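Local coordinates for pullulanase (PDB 2YOC), which hydrolyses the alpha-1,6-glucosidic linkages of pullulan and related branched alpha-glucans and is exported through a type 2 secretion system, at residues Trp68-Cys73 with Cys110-Val115. Sequence-based numbering, arbitrary orientation.
Sequences WNNETC and CINVIV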
ATOM      1  N   TRP B  68       8.320 -44.116 -32.190  1.00127.47           N
ATOM      2  CA  TRP B  68       9.471 -43.287 -32.575  1.00128.13           C
ATOM      3  C   TRP B  68      10.827 -43.898 -32.243  1.00132.42           C
ATOM      4  O   TRP B  68      10.998 -44.500 -31.182  1.00131.28           O
ATOM      5  CB  TRP B  68       9.359 -41.897 -31.910  1.00125.73           C
ATOM      6  CG  TRP B  68       9.178 -41.947 -30.415  1.00125.31           C
ATOM      7  CD1 TRP B  68       8.073 -42.363 -29.725  1.00127.34           C
ATOM      8  CD2 TRP B  68      10.144 -41.577 -29.436  1.00124.50           C
ATOM      9  NE1 TRP B  68       8.304 -42.293 -28.374  1.00125.71           N
ATOM     10  CE2 TRP B  68       9.562 -41.797 -28.167  1.00127.25           C
ATOM     11  CE3 TRP B  68      11.448 -41.071 -29.508  1.00126.07           C
ATOM     12  CZ2 TRP B  68      10.249 -41.551 -26.980  1.00125.88           C
ATOM     13  CZ3 TRP B  68      12.121 -40.813 -28.331  1.00126.94           C
ATOM     14  CH2 TRP B  68      11.526 -41.050 -27.086  1.00126.54           C
ATOM     15  N   ASN B  69      11.802 -43.670 -33.135  1.00130.16           N
ATOM     16  CA  ASN B  69      13.182 -44.146 -33.029  1.00131.09           C
ATOM     17  C   ASN B  69      14.127 -43.129 -32.358  1.00133.70           C
ATOM     18  O   ASN B  69      14.188 -41.965 -32.780  1.00133.05           O
ATOM     19  CB  ASN B  69      13.719 -44.510 -34.428  1.00136.12           C
ATOM     20  CG  ASN B  69      13.352 -45.883 -34.928  1.00160.14           C
ATOM     21  OD1 ASN B  69      13.330 -46.855 -34.182  1.00158.95           O
ATOM     22  ND2 ASN B  69      13.158 -46.012 -36.228  1.00148.40           N
ATOM     23  N   ASN B  70      14.882 -43.585 -31.332  1.00129.41           N
ATOM     24  CA  ASN B  70      15.876 -42.769 -30.623  1.00128.30           C
ATOM     25  C   ASN B  70      17.167 -43.552 -30.340  1.00132.61           C
ATOM     26  O   ASN B  70      17.175 -44.777 -30.495  1.00132.50           O
ATOM     27  CB  ASN B  70      15.284 -42.057 -29.376  1.00125.97           C
ATOM     28  CG  ASN B  70      15.259 -42.795 -28.044  1.00148.44           C
ATOM     29  OD1 ASN B  70      15.327 -44.028 -27.954  1.00144.82           O
ATOM     30  ND2 ASN B  70      15.097 -42.036 -26.962  1.00138.54           N
ATOM     31  N   GLU B  71      18.250 -42.842 -29.928  1.00129.13           N
ATOM     32  CA  GLU B  71      19.581 -43.379 -29.601  1.00130.00           C
ATOM     33  C   GLU B  71      19.538 -44.630 -28.718  1.00135.87           C
ATOM     34  O   GLU B  71      20.380 -45.508 -28.882  1.00137.08           O
ATOM     35  CB  GLU B  71      20.489 -42.302 -28.965  1.00130.52           C
ATOM     36  CG  GLU B  71      20.369 -40.869 -29.484  1.00140.68           C
ATOM     37  CD  GLU B  71      20.381 -40.601 -30.982  1.00157.47           C
ATOM     38  OE1 GLU B  71      21.462 -40.717 -31.605  1.00159.78           O
ATOM     39  OE2 GLU B  71      19.316 -40.221 -31.521  1.00140.81           O
ATOM     40  N   THR B  72      18.537 -44.717 -27.817  1.00132.39           N
ATOM     41  CA  THR B  72      18.308 -45.849 -26.916  1.00132.49           C
ATOM     42  C   THR B  72      17.523 -46.980 -27.633  1.00139.90           C
ATOM     43  O   THR B  72      18.107 -48.028 -27.919  1.00140.55           O
ATOM     44  CB  THR B  72      17.681 -45.367 -25.577  1.00129.33           C
ATOM     45  OG1 THR B  72      18.417 -44.247 -25.073  1.00118.96           O
ATOM     46  CG2 THR B  72      17.631 -46.468 -24.518  1.00126.34           C
ATOM     47  N   CYS B  73      16.223 -46.754 -27.935  1.00138.09           N
ATOM     48  CA  CYS B  73      15.338 -47.737 -28.585  1.00139.68           C
ATOM     49  C   CYS B  73      15.070 -47.417 -30.068  1.00144.93           C
ATOM     50  O   CYS B  73      14.124 -46.692 -30.401  1.00143.22           O
ATOM     51  CB  CYS B  73      14.040 -47.912 -27.792  1.00139.10           C
ATOM     52  SG  CYS B  73      14.250 -48.600 -26.119  1.00142.26           S
ATOM     53  N   CYS B 110      15.287 -52.706 -28.401  1.00142.96           N
ATOM     54  CA  CYS B 110      14.030 -52.233 -27.803  1.00140.94           C
ATOM     55  C   CYS B 110      13.277 -51.223 -28.687  1.00140.54           C
ATOM     56  O   CYS B 110      13.825 -50.747 -29.685  1.00140.84           O
ATOM     57  CB  CYS B 110      14.272 -51.679 -26.399  1.00140.54           C
ATOM     58  SG  CYS B 110      15.409 -50.270 -26.338  1.00144.48           S
ATOM     59  N   ILE B 111      12.031 -50.878 -28.298  1.00132.96           N
ATOM     60  CA  ILE B 111      11.156 -49.932 -29.007  1.00131.17           C
ATOM     61  C   ILE B 111      10.500 -48.924 -28.041  1.00134.02           C
ATOM     62  O   ILE B 111      10.237 -49.274 -26.884  1.00133.44           O
ATOM     63  CB  ILE B 111      10.092 -50.686 -29.849  1.00134.28           C
ATOM     64  CG1 ILE B 111       9.329 -51.731 -28.991  1.00133.85           C
ATOM     65  CG2 ILE B 111      10.738 -51.326 -31.083  1.00136.67           C
ATOM     66  CD1 ILE B 111       7.964 -52.236 -29.529  1.00136.85           C
ATOM     67  N   ASN B 112      10.228 -47.679 -28.518  1.00129.03           N
ATOM     68  CA  ASN B 112       9.563 -46.621 -27.727  1.00126.03           C
ATOM     69  C   ASN B 112       8.069 -46.547 -28.079  1.00125.81           C
ATOM     70  O   ASN B 112       7.714 -46.135 -29.188  1.00125.34           O
ATOM     71  CB  ASN B 112      10.204 -45.239 -27.949  1.00125.57           C
ATOM     72  CG  ASN B 112      11.663 -45.128 -27.617  1.00137.54           C
ATOM     73  OD1 ASN B 112      12.065 -45.095 -26.446  1.00130.07           O
ATOM     74  ND2 ASN B 112      12.474 -44.974 -28.650  1.00126.10           N
ATOM     75  N   VAL B 113       7.203 -46.943 -27.133  1.00119.29           N
ATOM     76  CA  VAL B 113       5.750 -46.926 -27.318  1.00117.57           C
ATOM     77  C   VAL B 113       5.075 -45.941 -26.352  1.00119.11           C
ATOM     78  O   VAL B 113       5.318 -45.974 -25.145  1.00116.47           O
ATOM     79  CB  VAL B 113       5.105 -48.335 -27.187  1.00121.12           C
ATOM     80  CG1 VAL B 113       3.713 -48.367 -27.816  1.00120.31           C
ATOM     81  CG2 VAL B 113       5.994 -49.421 -27.778  1.00122.60           C
ATOM     82  N   ILE B 114       4.220 -45.073 -26.897  1.00115.62           N
ATOM     83  CA  ILE B 114       3.395 -44.164 -26.113  1.00113.69           C
ATOM     84  C   ILE B 114       1.988 -44.537 -26.507  1.00115.96           C
ATOM     85  O   ILE B 114       1.580 -44.336 -27.654  1.00116.51           O
ATOM     86  CB  ILE B 114       3.703 -42.649 -26.279  1.00116.31           C
ATOM     87  CG1 ILE B 114       5.117 -42.308 -25.749  1.00117.54           C
ATOM     88  CG2 ILE B 114       2.640 -41.813 -25.549  1.00114.52           C
ATOM     89  CD1 ILE B 114       5.742 -41.061 -26.324  1.00125.73           C
ATOM     90  N   VAL B 115       1.285 -45.166 -25.578  1.00110.09           N
ATOM     91  CA  VAL B 115      -0.083 -45.618 -25.779  1.00108.93           C
ATOM     92  C   VAL B 115      -1.033 -44.421 -25.571  1.00108.08           C
ATOM     93  O   VAL B 115      -0.954 -43.748 -24.543  1.00106.23           O
ATOM     94  CB  VAL B 115      -0.364 -46.836 -24.863  1.00113.00           C
ATOM     95  CG1 VAL B 115      -1.842 -47.214 -24.867  1.00112.51           C
ATOM     96  CG2 VAL B 115       0.506 -48.028 -25.261  1.00114.04           C
TER
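Cys110 is joined to Cys73 by a disulfide (SG-SG 2.0 Å, chi3 -97°), which ties the loop following strand 63-68 to the central strand of a three-stranded antiparallel sheet, 63-68, 110-117 and 127-130, in the pullulanase-associated domain. Ile111 lends its backbone: Cys73 CB rests against Ile111 N, while the isoleucine side chain packs on Leu76, Val129 and Phe131. Asn112 makes the largest single contribution. Its CG lies anti to the carbonyl carbon (chi1 -59°), and the amide stacks on the Trp68 indole with the two planes 15° apart. Asn112 CB sits over the five-membered ring of Trp68, a CH-pi contact 3.7 Å from its centroid. Asn112 ND2 spends its hydrogens in its own amide plane, on Trp68 O (3.0 Å) and on Asn70 OD1 (3.1 Å). The two amides stand almost perpendicular, and ND2 approaches OD1 from above the Asn70 carbonyl plane. Asn70 OD1 also accepts from Cys73 N at 2.9 Å, an Asx motif that folds residues 70-73 back beside the disulfide. Asn112 OD1 turns to Arg128 NE in a weak hydrogen bond. A second subunit packs here, its Asp82 on Trp68 and its Trp83 on Ile114. Ile114 finishes the contact, its CD1 meeting the indole obliquely, 3.5 Å from Trp68 NE1.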